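Carbohydrate binding module family 33 and 10 domain protein (Teredinibacter turnerae, PDB 6RW7) is an AA10 lytic polysaccharide monooxygenase, a copper-dependent enzyme that probably cleaves cellulose oxidatively, represented here by its catalytic domain. Local coordinates at residues G2-P7 / F195-D200; E17-N22 / Y46-V51; S93-F98 / T169-S174; V99-Y104 / N163-V168; S109-L114 / A183-N188. All coordinates share one frame; numbering follows the deposited sequence. Where two conformers were deposited one is given.

Contact 1 of 5, residues G2-P7 / F195-D200. With CU (copper (II) ion), chain C.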
# COMPACT_ATOMS: atom_id res chain seq x y z
N GLY A 2 -5.30 2.65 -8.23
CA GLY A 2 -3.85 2.73 -8.09
C GLY A 2 -3.29 1.91 -6.96
O GLY A 2 -4.03 1.31 -6.16
N TYR A 3 -1.98 1.94 -6.90
CA TYR A 3 -1.17 1.10 -5.98
C TYR A 3 0.23 1.70 -5.97
O TYR A 3 0.56 2.49 -6.87
CB TYR A 3 -1.16 -0.37 -6.45
CG TYR A 3 -0.67 -0.53 -7.86
CD1 TYR A 3 -1.50 -0.28 -8.93
CD2 TYR A 3 0.67 -0.81 -8.13
CE1 TYR A 3 -1.03 -0.28 -10.22
CE2 TYR A 3 1.15 -0.84 -9.43
CZ TYR A 3 0.29 -0.59 -10.48
OH TYR A 3 0.76 -0.62 -11.78
N ILE A 4 1.04 1.33 -5.00
CA ILE A 4 2.42 1.84 -4.92
C ILE A 4 3.31 0.98 -5.81
O ILE A 4 3.44 -0.25 -5.60
CB ILE A 4 2.90 1.97 -3.47
CG1 ILE A 4 2.09 3.06 -2.77
CG2 ILE A 4 4.40 2.23 -3.40
CD1 ILE A 4 2.40 3.19 -1.31
N GLU A 5 3.98 1.64 -6.74
CA GLU A 5 4.92 1.01 -7.70
C GLU A 5 6.33 0.95 -7.12
O GLU A 5 7.02 -0.06 -7.38
CB GLU A 5 4.87 1.80 -9.00
CG GLU A 5 5.88 1.37 -10.03
CD GLU A 5 5.65 2.05 -11.37
OE1 GLU A 5 4.50 2.09 -11.82
OE2 GLU A 5 6.64 2.52 -11.95
N SER A 6 6.77 1.99 -6.44
CA SER A 6 8.15 2.08 -5.91
C SER A 6 8.11 2.73 -4.54
O SER A 6 7.55 3.81 -4.43
CB SER A 6 9.04 2.87 -6.84
OG SER A 6 10.34 2.89 -6.28
N PRO A 7 8.66 2.12 -3.46
CA PRO A 7 9.12 0.73 -3.48
C PRO A 7 7.95 -0.19 -3.80
O PRO A 7 6.78 0.19 -3.64
CB PRO A 7 9.59 0.50 -2.05
CG PRO A 7 8.75 1.48 -1.26
CD PRO A 7 8.70 2.72 -2.13
N PHE A 195 -7.72 4.59 -2.13
CA PHE A 195 -7.03 3.35 -2.53
C PHE A 195 -5.96 3.03 -1.50
O PHE A 195 -5.42 3.96 -0.86
CB PHE A 195 -6.46 3.48 -3.94
CG PHE A 195 -7.55 3.66 -4.95
CD1 PHE A 195 -8.00 4.93 -5.26
CD2 PHE A 195 -8.17 2.56 -5.53
CE1 PHE A 195 -9.05 5.09 -6.15
CE2 PHE A 195 -9.23 2.72 -6.40
CZ PHE A 195 -9.67 3.99 -6.69
N PHE A 196 -5.74 1.74 -1.29
CA PHE A 196 -4.88 1.22 -0.21
C PHE A 196 -3.76 0.37 -0.80
O PHE A 196 -3.99 -0.37 -1.72
CB PHE A 196 -5.71 0.40 0.78
CG PHE A 196 -6.86 1.17 1.35
CD1 PHE A 196 -8.09 1.20 0.70
CD2 PHE A 196 -6.70 1.93 2.49
CE1 PHE A 196 -9.13 1.94 1.21
CE2 PHE A 196 -7.75 2.68 3.01
CZ PHE A 196 -8.96 2.68 2.35
N SER A 197 -2.58 0.46 -0.21
CA SER A 197 -1.41 -0.29 -0.72
C SER A 197 -0.45 -0.57 0.43
O SER A 197 -0.11 0.36 1.18
CB SER A 197 -0.78 0.48 -1.84
OG SER A 197 0.17 -0.29 -2.57
N CYS A 198 -0.07 -1.84 0.60
CA CYS A 198 0.94 -2.28 1.60
C CYS A 198 2.27 -2.56 0.92
O CYS A 198 2.29 -3.16 -0.15
CB CYS A 198 0.48 -3.53 2.32
SG CYS A 198 -0.70 -3.14 3.63
N VAL A 199 3.36 -2.18 1.58
CA VAL A 199 4.73 -2.43 1.09
C VAL A 199 5.48 -3.23 2.16
O VAL A 199 5.58 -2.75 3.31
CB VAL A 199 5.47 -1.11 0.79
CG1 VAL A 199 6.78 -1.41 0.09
CG2 VAL A 199 4.62 -0.16 -0.04
N ASP A 200 6.04 -4.35 1.76
CA ASP A 200 6.89 -5.21 2.62
C ASP A 200 8.33 -4.76 2.43
O ASP A 200 8.85 -4.87 1.29
CB ASP A 200 6.68 -6.68 2.26
CG ASP A 200 5.29 -7.18 2.60
OD1 ASP A 200 5.02 -7.40 3.78
OD2 ASP A 200 4.47 -7.27 1.69
CU CU C . 3.94 3.30 -13.52
O HOH W 1 3.45 4.30 -15.41
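The two sheets of the beta-sandwich face each other where Ile4 of strand 3-6 meets Ser197 and Val199 of strand 193-202, the strands running 39° apart. Ile4 N donates to Ser197 OG at 3.0 Å, an almost straight bond (168° at the hydrogen) that joins the sheets in the buried interior. With OG anti to the backbone N (chi1 -167°), the hydroxyl meets this N-H and also bonds Gln11 OE1 of helix 10-17. An alanine here would probably leave both Ile4 N and Gln11 OE1 without this mate. This is packing inside the immunoglobulin-like beta-sandwich of the AA10 fold, and Val199 supplies its apolar part: its CG2 lies 4.1 Å from Ile4 CG2, while CG1 packs 3.7 Å from CG of Pro7, whose preceding peptide bond is cis. At the other end, Gly2 N sits over one face of the Phe195 ring, toward the rim and 3.9 Å from CD2. Glu5 CB points away from strand 193-202, and OE1 binds copper(II) at 2.2 Å with Asp101 and His165.

Contact 2 of 5, residues E17-N22 / Y46-V51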
# COMPACT_ATOMS: atom_id res chain seq x y z
N GLU A 17 3.13 -7.26 -11.77
CA GLU A 17 4.23 -8.09 -12.31
C GLU A 17 3.76 -9.54 -12.43
O GLU A 17 3.54 -9.99 -13.54
CB GLU A 17 5.47 -7.97 -11.44
CG GLU A 17 6.10 -6.60 -11.52
CD GLU A 17 7.33 -6.44 -10.66
OE1 GLU A 17 7.99 -7.50 -10.34
OE2 GLU A 17 7.65 -5.27 -10.30
N GLN A 18 3.59 -10.25 -11.33
CA GLN A 18 3.30 -11.70 -11.38
C GLN A 18 1.79 -11.91 -11.33
O GLN A 18 1.10 -11.28 -10.49
CB GLN A 18 3.99 -12.44 -10.23
CG GLN A 18 5.50 -12.29 -10.24
CD GLN A 18 6.06 -12.95 -11.48
OE1 GLN A 18 5.59 -14.02 -11.91
NE2 GLN A 18 7.03 -12.30 -12.10
N LYS A 19 1.29 -12.78 -12.21
CA LYS A 19 -0.12 -13.22 -12.24
C LYS A 19 -0.16 -14.70 -11.94
O LYS A 19 0.71 -15.47 -12.38
CB LYS A 19 -0.76 -13.03 -13.62
CG LYS A 19 -0.63 -11.66 -14.26
CD LYS A 19 -1.43 -10.64 -13.55
CE LYS A 19 -1.60 -9.39 -14.37
NZ LYS A 19 -0.31 -8.70 -14.54
N PRO A 20 -1.16 -15.15 -11.17
CA PRO A 20 -1.14 -16.52 -10.66
C PRO A 20 -1.35 -17.59 -11.73
O PRO A 20 -0.94 -18.74 -11.53
CB PRO A 20 -2.27 -16.54 -9.63
CG PRO A 20 -3.20 -15.43 -10.09
CD PRO A 20 -2.28 -14.36 -10.64
N ASP A 21 -1.95 -17.22 -12.86
CA ASP A 21 -2.21 -18.21 -13.94
C ASP A 21 -0.98 -18.33 -14.86
O ASP A 21 -1.00 -19.21 -15.73
CB ASP A 21 -3.54 -17.91 -14.63
CG ASP A 21 -3.87 -16.45 -14.93
OD1 ASP A 21 -3.27 -15.54 -14.30
OD2 ASP A 21 -4.76 -16.23 -15.76
N ASN A 22 0.07 -17.54 -14.66
CA ASN A 22 1.25 -17.61 -15.57
C ASN A 22 2.45 -16.89 -14.95
O ASN A 22 3.07 -16.03 -15.56
CB ASN A 22 0.94 -17.06 -16.96
CG ASN A 22 0.77 -15.56 -17.00
OD1 ASN A 22 0.42 -14.93 -16.01
ND2 ASN A 22 1.06 -14.98 -18.16
N TYR A 46 -6.03 -9.81 -10.77
CA TYR A 46 -6.13 -8.87 -11.91
C TYR A 46 -6.68 -7.52 -11.44
O TYR A 46 -6.50 -6.53 -12.14
CB TYR A 46 -6.91 -9.50 -13.07
CG TYR A 46 -6.09 -10.55 -13.77
CD1 TYR A 46 -5.88 -11.80 -13.21
CD2 TYR A 46 -5.42 -10.25 -14.94
CE1 TYR A 46 -5.07 -12.75 -13.82
CE2 TYR A 46 -4.63 -11.19 -15.58
CZ TYR A 46 -4.45 -12.44 -15.02
OH TYR A 46 -3.66 -13.37 -15.66
N ASN A 47 -7.34 -7.48 -10.28
CA ASN A 47 -7.88 -6.22 -9.69
C ASN A 47 -6.89 -5.63 -8.69
O ASN A 47 -7.31 -5.02 -7.70
CB ASN A 47 -9.26 -6.46 -9.06
CG ASN A 47 -10.37 -5.86 -9.88
OD1 ASN A 47 -11.43 -6.48 -10.04
ND2 ASN A 47 -10.14 -4.68 -10.39
N PHE A 48 -5.60 -5.72 -8.99
CA PHE A 48 -4.54 -5.25 -8.08
C PHE A 48 -4.63 -3.73 -7.92
O PHE A 48 -4.09 -3.17 -6.95
CB PHE A 48 -3.17 -5.63 -8.60
CG PHE A 48 -2.79 -5.16 -9.97
CD1 PHE A 48 -2.17 -3.94 -10.15
CD2 PHE A 48 -3.02 -5.94 -11.08
CE1 PHE A 48 -1.76 -3.53 -11.42
CE2 PHE A 48 -2.61 -5.53 -12.34
CZ PHE A 48 -2.00 -4.32 -12.51
N MET A 49 -5.29 -3.03 -8.83
CA MET A 49 -5.43 -1.55 -8.80
C MET A 49 -6.70 -1.13 -8.04
O MET A 49 -7.02 0.07 -8.05
CB MET A 49 -5.44 -0.97 -10.21
CG MET A 49 -6.66 -1.28 -11.03
SD MET A 49 -6.90 -3.00 -11.55
CE MET A 49 -5.51 -3.22 -12.67
N SER A 50 -7.41 -2.07 -7.44
CA SER A 50 -8.80 -1.82 -6.98
C SER A 50 -8.97 -2.15 -5.50
O SER A 50 -10.04 -2.65 -5.15
CB SER A 50 -9.76 -2.59 -7.83
OG SER A 50 -9.52 -2.35 -9.20
N VAL A 51 -7.97 -1.87 -4.67
CA VAL A 51 -8.18 -1.99 -3.20
C VAL A 51 -8.77 -0.65 -2.76
O VAL A 51 -8.01 0.33 -2.68
CB VAL A 51 -6.91 -2.37 -2.42
CG1 VAL A 51 -7.30 -2.65 -0.99
CG2 VAL A 51 -6.19 -3.57 -3.02
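Tyr46 is gripped at its tip by Asp21 and covered on one face by Lys19. The phenol OH donates to Asp21 OD1 at 2.6 Å, meeting the carboxylate on its syn side, somewhat out of its plane; carboxylate and ring planes stand 79° apart. Asp21 was modelled in two conformers, of which one is described. Lys19 runs across the ring at about a right angle and makes a CH-pi contact, CD lying 4.0 Å from the ring centroid and 21° off the normal. CB, nearer the backbone, sits 3.6 Å from Tyr46 OH, and CE comes within 3.7 Å of Tyr46 CE2. The bend at chi2 (-70°) brings CD over the ring, and NZ bonds Gly15 O in the last turn of helix 10-17. Farther out, the type I turn Lys19 to Asn22, closed by Asn22 N to Lys19 O, sets Lys19 and Asp21 around the phenol. Both segments belong to the long region between strands 3-6 and 52-54, which in related AA10 enzymes commonly forms part of the substrate-binding surface. A nearby carboxylate acceptor would probably polarise the phenol O-H, and the aliphatic part of Lys19 shields one ring face of this exposed tyrosine.

Contact 3 of 5, residues S93-F98 / T169-S174; sequences SGQQTF and TCNVPS
Gly94 and Val172 exchange a pair of backbone bonds, Gly94 N to Val172 O and Val172 N to Gly94 O, both 2.8 Å. Gln96 and Cys170 repeat the exchange two residues on, with Gln96 N to Cys170 O and Cys170 N to Gln96 O at 2.9 Å; here the donors lie almost in line with the carbonyls. Between and beyond these hydrogen-bonded pairs fall the non-hydrogen-bonded pairs Gln95 with Asn171 and Thr97 with Thr169. The hydroxyls of the two threonines, OG1 to OG1 at 3.4 Å, form at best a weak bond on the exposed face. On the other face the Gln96 amide folds back on its own segment, NE2 donating to Ser93 O from above the carbonyl plane. This ladder joins the inner two strands, 96-101 and 165-172, of the four-stranded antiparallel sheet of the sandwich, near the end where segment 93-98 turns a corner at Gln95. Cys170 and Val172, on the same face as Gln96, are buried, with Gln96 at the margin. Val172 CG2 meets the Phe98 ring at its edge, 3.9 Å from CE1, and also lies 3.7 Å from Gln96 CG. Cys170 SG approaches the same ring obliquely, 5.0 Å from its centroid, and its disulfide to Cys142 ties strand 165-172 to strand 142-145. Pro7 and Phe116 also pack on Phe98.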
# COMPACT_ATOMS: atom_id res chain seq x y z
N SER A 93 15.69 4.20 5.97
CA SER A 93 14.95 5.27 6.66
C SER A 93 15.36 6.64 6.12
O SER A 93 16.20 6.75 5.17
CB SER A 93 15.14 5.15 8.15
OG SER A 93 16.48 5.47 8.47
N GLY A 94 14.72 7.68 6.63
CA GLY A 94 14.98 9.06 6.22
C GLY A 94 14.18 9.44 5.00
O GLY A 94 13.16 8.79 4.71
N GLN A 95 14.61 10.46 4.26
CA GLN A 95 13.83 11.00 3.12
C GLN A 95 13.75 9.93 2.03
O GLN A 95 14.81 9.50 1.54
CB GLN A 95 14.44 12.31 2.62
CG GLN A 95 14.37 13.44 3.63
CD GLN A 95 12.97 13.95 3.83
OE1 GLN A 95 12.39 13.83 4.91
NE2 GLN A 95 12.41 14.54 2.79
N GLN A 96 12.54 9.54 1.65
CA GLN A 96 12.30 8.55 0.57
C GLN A 96 11.13 9.05 -0.27
O GLN A 96 10.21 9.66 0.29
CB GLN A 96 12.02 7.14 1.11
CG GLN A 96 13.12 6.52 1.98
CD GLN A 96 14.46 6.36 1.29
OE1 GLN A 96 14.51 6.22 0.07
NE2 GLN A 96 15.55 6.39 2.06
N THR A 97 11.15 8.76 -1.57
CA THR A 97 10.03 9.05 -2.49
C THR A 97 9.21 7.79 -2.68
O THR A 97 9.77 6.74 -3.07
CB THR A 97 10.50 9.66 -3.81
OG1 THR A 97 11.22 10.84 -3.45
CG2 THR A 97 9.35 10.04 -4.71
N PHE A 98 7.91 7.89 -2.45
CA PHE A 98 6.94 6.80 -2.74
C PHE A 98 6.22 7.14 -4.04
O PHE A 98 5.79 8.27 -4.19
CB PHE A 98 5.93 6.64 -1.60
CG PHE A 98 6.53 6.11 -0.34
CD1 PHE A 98 7.17 6.95 0.56
CD2 PHE A 98 6.50 4.75 -0.06
CE1 PHE A 98 7.78 6.43 1.70
CE2 PHE A 98 7.07 4.25 1.09
CZ PHE A 98 7.73 5.08 1.95
N THR A 169 7.19 12.64 -1.20
CA THR A 169 8.44 12.54 -0.42
C THR A 169 8.08 12.50 1.07
O THR A 169 7.30 13.36 1.52
CB THR A 169 9.38 13.67 -0.82
OG1 THR A 169 9.58 13.52 -2.23
CG2 THR A 169 10.70 13.59 -0.09
N CYS A 170 8.63 11.53 1.79
CA CYS A 170 8.28 11.26 3.20
C CYS A 170 9.58 11.10 3.99
O CYS A 170 10.56 10.61 3.42
CB CYS A 170 7.46 9.99 3.34
SG CYS A 170 5.80 10.03 2.60
N ASN A 171 9.52 11.41 5.28
CA ASN A 171 10.60 11.06 6.24
C ASN A 171 10.25 9.71 6.86
O ASN A 171 9.40 9.66 7.76
CB ASN A 171 10.72 12.15 7.31
CG ASN A 171 11.84 11.88 8.29
OD1 ASN A 171 12.81 11.20 7.97
ND2 ASN A 171 11.68 12.40 9.50
N VAL A 172 10.89 8.64 6.40
CA VAL A 172 10.64 7.27 6.90
C VAL A 172 11.32 7.12 8.25
O VAL A 172 12.51 7.41 8.36
CB VAL A 172 11.10 6.23 5.88
CG1 VAL A 172 10.87 4.83 6.39
CG2 VAL A 172 10.39 6.42 4.54
N PRO A 173 10.59 6.68 9.29
CA PRO A 173 11.18 6.46 10.61
C PRO A 173 12.29 5.42 10.59
O PRO A 173 12.28 4.50 9.76
CB PRO A 173 10.01 5.96 11.46
CG PRO A 173 8.78 6.49 10.77
CD PRO A 173 9.13 6.46 9.30
N SER A 174 13.22 5.55 11.53
CA SER A 174 14.31 4.58 11.72
C SER A 174 13.67 3.25 12.09
O SER A 174 12.81 3.21 13.00
CB SER A 174 15.28 4.96 12.80
OG SER A 174 15.93 6.19 12.49

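Contact 4 of 5, residues V99-Y104 / N163-V168. With CU (copper (II) ion), chain C.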
# COMPACT_ATOMS: atom_id res chain seq x y z
N VAL A 99 6.11 6.18 -4.94
CA VAL A 99 5.51 6.40 -6.27
C VAL A 99 4.20 5.62 -6.32
O VAL A 99 4.24 4.35 -6.31
CB VAL A 99 6.47 5.97 -7.38
CG1 VAL A 99 5.83 6.21 -8.74
CG2 VAL A 99 7.82 6.67 -7.29
N TRP A 100 3.09 6.34 -6.37
CA TRP A 100 1.78 5.72 -6.68
C TRP A 100 1.65 5.66 -8.19
O TRP A 100 1.73 6.73 -8.84
CB TRP A 100 0.64 6.51 -6.07
CG TRP A 100 0.43 6.28 -4.61
CD1 TRP A 100 1.10 6.81 -3.55
CD2 TRP A 100 -0.54 5.39 -4.06
NE1 TRP A 100 0.59 6.34 -2.37
CE2 TRP A 100 -0.44 5.49 -2.65
CE3 TRP A 100 -1.51 4.56 -4.61
CZ2 TRP A 100 -1.27 4.75 -1.80
CZ3 TRP A 100 -2.33 3.83 -3.76
CH2 TRP A 100 -2.19 3.92 -2.38
N ASP A 101 1.35 4.49 -8.73
CA ASP A 101 0.91 4.37 -10.13
C ASP A 101 -0.60 4.53 -10.15
O ASP A 101 -1.29 3.75 -9.49
CB ASP A 101 1.26 3.04 -10.78
CG ASP A 101 0.74 3.02 -12.21
OD1 ASP A 101 -0.43 2.75 -12.40
OD2 ASP A 101 1.48 3.39 -13.10
N ILE A 102 -1.09 5.53 -10.86
CA ILE A 102 -2.56 5.77 -10.98
C ILE A 102 -2.97 5.66 -12.46
O ILE A 102 -4.06 6.11 -12.80
CB ILE A 102 -2.96 7.09 -10.29
CG1 ILE A 102 -2.50 8.35 -11.03
CG2 ILE A 102 -2.49 7.11 -8.84
CD1 ILE A 102 -3.15 9.61 -10.49
N SER A 103 -2.19 4.94 -13.27
CA SER A 103 -2.42 4.83 -14.73
C SER A 103 -3.81 4.22 -15.02
O SER A 103 -4.45 4.65 -15.99
CB SER A 103 -1.34 4.04 -15.39
OG SER A 103 -1.33 2.71 -14.92
N TYR A 104 -4.28 3.27 -14.22
CA TYR A 104 -5.57 2.59 -14.48
C TYR A 104 -6.76 3.46 -14.09
O TYR A 104 -7.89 3.07 -14.38
CB TYR A 104 -5.64 1.24 -13.76
CG TYR A 104 -4.63 0.27 -14.28
CD1 TYR A 104 -4.75 -0.30 -15.54
CD2 TYR A 104 -3.51 -0.04 -13.53
CE1 TYR A 104 -3.80 -1.17 -16.03
CE2 TYR A 104 -2.54 -0.92 -14.00
CZ TYR A 104 -2.69 -1.48 -15.26
OH TYR A 104 -1.72 -2.34 -15.70
N ASN A 163 3.79 9.67 -16.83
CA ASN A 163 3.77 8.26 -16.35
C ASN A 163 2.46 7.92 -15.63
O ASN A 163 2.30 6.75 -15.28
CB ASN A 163 4.95 7.97 -15.44
CG ASN A 163 6.25 7.93 -16.21
OD1 ASN A 163 6.40 7.09 -17.09
ND2 ASN A 163 7.17 8.83 -15.90
N SER A 164 1.57 8.88 -15.43
CA SER A 164 0.37 8.74 -14.56
C SER A 164 0.81 8.26 -13.18
O SER A 164 0.29 7.24 -12.69
CB SER A 164 -0.63 7.77 -15.14
OG SER A 164 -1.14 8.28 -16.36
N HIS A 165 1.75 8.97 -12.57
CA HIS A 165 2.26 8.69 -11.21
C HIS A 165 2.01 9.88 -10.30
O HIS A 165 2.02 11.04 -10.77
CB HIS A 165 3.75 8.37 -11.21
CG HIS A 165 4.14 7.07 -11.82
ND1 HIS A 165 5.46 6.70 -11.92
CD2 HIS A 165 3.40 6.07 -12.35
CE1 HIS A 165 5.52 5.50 -12.48
NE2 HIS A 165 4.27 5.10 -12.74
N ILE A 166 1.83 9.61 -9.02
CA ILE A 166 1.96 10.64 -7.95
C ILE A 166 3.21 10.29 -7.16
O ILE A 166 3.32 9.15 -6.68
CB ILE A 166 0.72 10.71 -7.04
CG1 ILE A 166 -0.54 11.10 -7.81
CG2 ILE A 166 1.00 11.64 -5.88
CD1 ILE A 166 -1.83 10.93 -7.03
N ASN A 167 4.15 11.23 -7.03
CA ASN A 167 5.39 11.05 -6.25
C ASN A 167 5.24 11.82 -4.93
O ASN A 167 4.93 13.03 -4.98
CB ASN A 167 6.61 11.53 -7.02
CG ASN A 167 6.77 10.88 -8.38
OD1 ASN A 167 6.52 9.69 -8.55
ND2 ASN A 167 7.20 11.67 -9.37
N VAL A 168 5.38 11.15 -3.80
CA VAL A 168 5.29 11.80 -2.47
C VAL A 168 6.62 11.59 -1.78
O VAL A 168 7.04 10.43 -1.67
CB VAL A 168 4.21 11.19 -1.56
CG1 VAL A 168 3.93 12.10 -0.38
CG2 VAL A 168 2.95 10.78 -2.25
CU CU C . 3.94 3.30 -13.52
O HOH W 2 -3.16 6.87 -17.50
O HOH W 1 3.45 4.30 -15.41
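Trp100 and Ile166 form a hydrogen-bonded antiparallel pair, N to O at 2.8 Å one way and 2.9 Å the other, flanked by the non-hydrogen-bonded pairs Val99 with Asn167 and Asp101 with His165; Ile102 N to Ser164 O prolongs the ladder. His165 NE2 binds the copper(II) ion at 2.0 Å and Asp101 OD2 at 2.5 Å, the carboxylate oxygen at the imidazole edge and the two planes 73° apart. Ser103 N donates to Asp101 OD1 in an Asx turn, and Ser103 OG adds a bond on the syn lone pair, fixing the carboxylate. Val99 CG1 presses to 3.2 Å from His165 ND1, and Asn163 CB covers the centre of one ring face. Beyond the strand, Ile102 CD1 meets Ile166 CD1 at 3.9 Å. An alanine in place of Ile102 would probably leave a gap beside Ile166 CD1 and Trp185. With Glu5 and a water, Asp101 and His165 complete a copper(II) site separate from the copper(I) site of His1 and His107, the histidine brace of lytic polysaccharide monooxygenases.

Contact 5 of 5, residues S109-L114 / A183-N188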
# COMPACT_ATOMS: atom_id res chain seq x y z
N SER A 109 -7.20 15.23 -10.68
CA SER A 109 -7.95 16.50 -10.56
C SER A 109 -8.61 16.67 -9.18
O SER A 109 -8.85 17.84 -8.82
CB SER A 109 -8.96 16.66 -11.66
OG SER A 109 -10.04 15.75 -11.46
N ASP A 110 -8.91 15.60 -8.45
CA ASP A 110 -9.52 15.73 -7.10
C ASP A 110 -8.74 14.87 -6.10
O ASP A 110 -9.28 14.58 -5.03
CB ASP A 110 -11.03 15.46 -7.13
CG ASP A 110 -11.38 14.06 -7.63
OD1 ASP A 110 -10.44 13.27 -7.91
OD2 ASP A 110 -12.60 13.77 -7.73
N THR A 111 -7.49 14.53 -6.41
CA THR A 111 -6.58 13.95 -5.39
C THR A 111 -6.47 14.94 -4.22
O THR A 111 -6.26 16.14 -4.48
CB THR A 111 -5.18 13.69 -5.95
OG1 THR A 111 -5.29 12.53 -6.79
CG2 THR A 111 -4.17 13.43 -4.86
N GLU A 112 -6.59 14.46 -2.99
CA GLU A 112 -6.48 15.34 -1.80
C GLU A 112 -5.32 14.92 -0.89
O GLU A 112 -4.62 15.84 -0.39
CB GLU A 112 -7.77 15.34 -1.00
CG GLU A 112 -7.67 16.28 0.18
CD GLU A 112 -8.99 16.69 0.77
OE1 GLU A 112 -9.90 15.84 0.84
OE2 GLU A 112 -9.11 17.88 1.18
N GLU A 113 -5.12 13.64 -0.60
CA GLU A 113 -4.06 13.34 0.38
C GLU A 113 -3.43 11.98 0.14
O GLU A 113 -4.04 11.08 -0.45
CB GLU A 113 -4.57 13.48 1.81
CG GLU A 113 -5.72 12.55 2.11
CD GLU A 113 -6.24 12.55 3.53
OE1 GLU A 113 -6.01 13.53 4.26
OE2 GLU A 113 -6.84 11.54 3.93
N LEU A 114 -2.21 11.88 0.61
CA LEU A 114 -1.41 10.64 0.59
C LEU A 114 -0.98 10.41 2.03
O LEU A 114 -0.35 11.31 2.62
CB LEU A 114 -0.18 10.84 -0.31
CG LEU A 114 -0.36 10.99 -1.82
CD1 LEU A 114 -1.02 9.79 -2.44
CD2 LEU A 114 -1.03 12.30 -2.23
N ALA A 183 -0.41 2.33 3.24
CA ALA A 183 -0.55 3.65 2.60
C ALA A 183 -1.92 3.82 1.96
O ALA A 183 -2.52 2.85 1.47
CB ALA A 183 0.52 3.83 1.55
N GLU A 184 -2.35 5.07 1.92
CA GLU A 184 -3.64 5.45 1.34
C GLU A 184 -3.45 6.59 0.35
O GLU A 184 -2.64 7.51 0.60
CB GLU A 184 -4.60 5.94 2.43
CG GLU A 184 -4.81 4.97 3.56
CD GLU A 184 -5.75 5.47 4.64
OE1 GLU A 184 -6.05 6.70 4.65
OE2 GLU A 184 -6.16 4.64 5.46
N TRP A 185 -4.25 6.54 -0.71
CA TRP A 185 -4.38 7.66 -1.68
C TRP A 185 -5.84 8.07 -1.64
O TRP A 185 -6.68 7.27 -2.07
CB TRP A 185 -3.87 7.25 -3.06
CG TRP A 185 -4.32 8.14 -4.17
CD1 TRP A 185 -4.40 9.50 -4.17
CD2 TRP A 185 -4.76 7.70 -5.46
NE1 TRP A 185 -4.89 9.94 -5.37
CE2 TRP A 185 -5.13 8.86 -6.17
CE3 TRP A 185 -4.90 6.44 -6.07
CZ2 TRP A 185 -5.63 8.79 -7.47
CZ3 TRP A 185 -5.38 6.39 -7.36
CH2 TRP A 185 -5.76 7.55 -8.03
N GLY A 186 -6.13 9.26 -1.12
CA GLY A 186 -7.52 9.70 -0.96
C GLY A 186 -7.87 10.83 -1.89
O GLY A 186 -7.14 11.84 -1.96
N ARG A 187 -9.00 10.68 -2.57
CA ARG A 187 -9.64 11.78 -3.33
C ARG A 187 -10.49 12.60 -2.35
O ARG A 187 -10.74 12.16 -1.22
CB ARG A 187 -10.46 11.18 -4.48
CG ARG A 187 -9.59 10.48 -5.50
CD ARG A 187 -10.39 9.70 -6.52
NE ARG A 187 -11.23 10.57 -7.34
CZ ARG A 187 -12.26 10.16 -8.08
NH1 ARG A 187 -12.57 8.88 -8.16
NH2 ARG A 187 -12.98 11.04 -8.72
N ASN A 188 -10.92 13.76 -2.81
CA ASN A 188 -11.64 14.70 -1.95
C ASN A 188 -13.09 14.23 -1.75
O ASN A 188 -13.49 13.17 -2.25
CB ASN A 188 -11.51 16.11 -2.52
CG ASN A 188 -12.50 16.40 -3.63
OD1 ASN A 188 -13.06 15.50 -4.26
ND2 ASN A 188 -12.73 17.68 -3.83
O HOH W 3 -13.51 12.93 -5.25
O HOH W 4 -9.56 13.04 1.29
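Arg187 grips Asp110 side-on in a salt bridge with two bonds, NE to OD1 and NH2 to OD2, each 2.9 Å. OD2 is met on its syn lone pair; OD1 is met on the syn side but 30° out of the carboxylate plane, and the carboxylate and guanidinium planes are 44° apart. The remaining nitrogen, NH1, pairs with Glu193, and the arginine touches His107, so the bridge borders the copper(I) site. Among the backbone bonds, Gly186 O accepts from two successive amides, Glu112 N at 2.9 Å and Glu113 N at 3.0 Å, while Gly186 N returns a bond to Glu113 O. Two residues facing one make a classic beta bulge, which shifts the register between strands 111-118 and 178-187 of the second sheet of the sandwich; past it, Asn188 N bonds Asp110 O at 2.9 Å. One side-chain bond joins the strands on the core side: Trp185 NE1 donates to Thr111 OG1 at 3.0 Å, with the acceptor in the indole plane. Thr111 OG1 also bonds His107 O, which leads from this tryptophan back to the metal-binding loop. A water links Glu112 OE1 and Arg187 O. Leu114 adds an apolar contact, its CD1 3.8 Å from Trp185 CD1, the two side chains running side by side. Trp100 and Val168 of the facing sheet pack on Leu114, and the rings of Trp185 and Phe195 meet.

Contact 1 is the buried one, joining the two sheets through a serine hydroxyl and small apolar groups, whereas contact 2 is a surface pairing of loops held by a phenol, a carboxylate and a lysine chain. Contacts 3 and 4 share strands 96-101 and 165-172: the first mixes polar side chains with Phe98, Val172 and a disulfide cysteine, the second ends at copper(II). Glu5 from contact 1 joins that metal, and backbone bonds from Glu5 and Ser6 to Val99 tie the two together. Contact 5 lies in the other sheet and is held by a salt bridge and a bulge; Trp185 packs on Ile102 and Ile166, bringing contacts 4 and 5 together across the core.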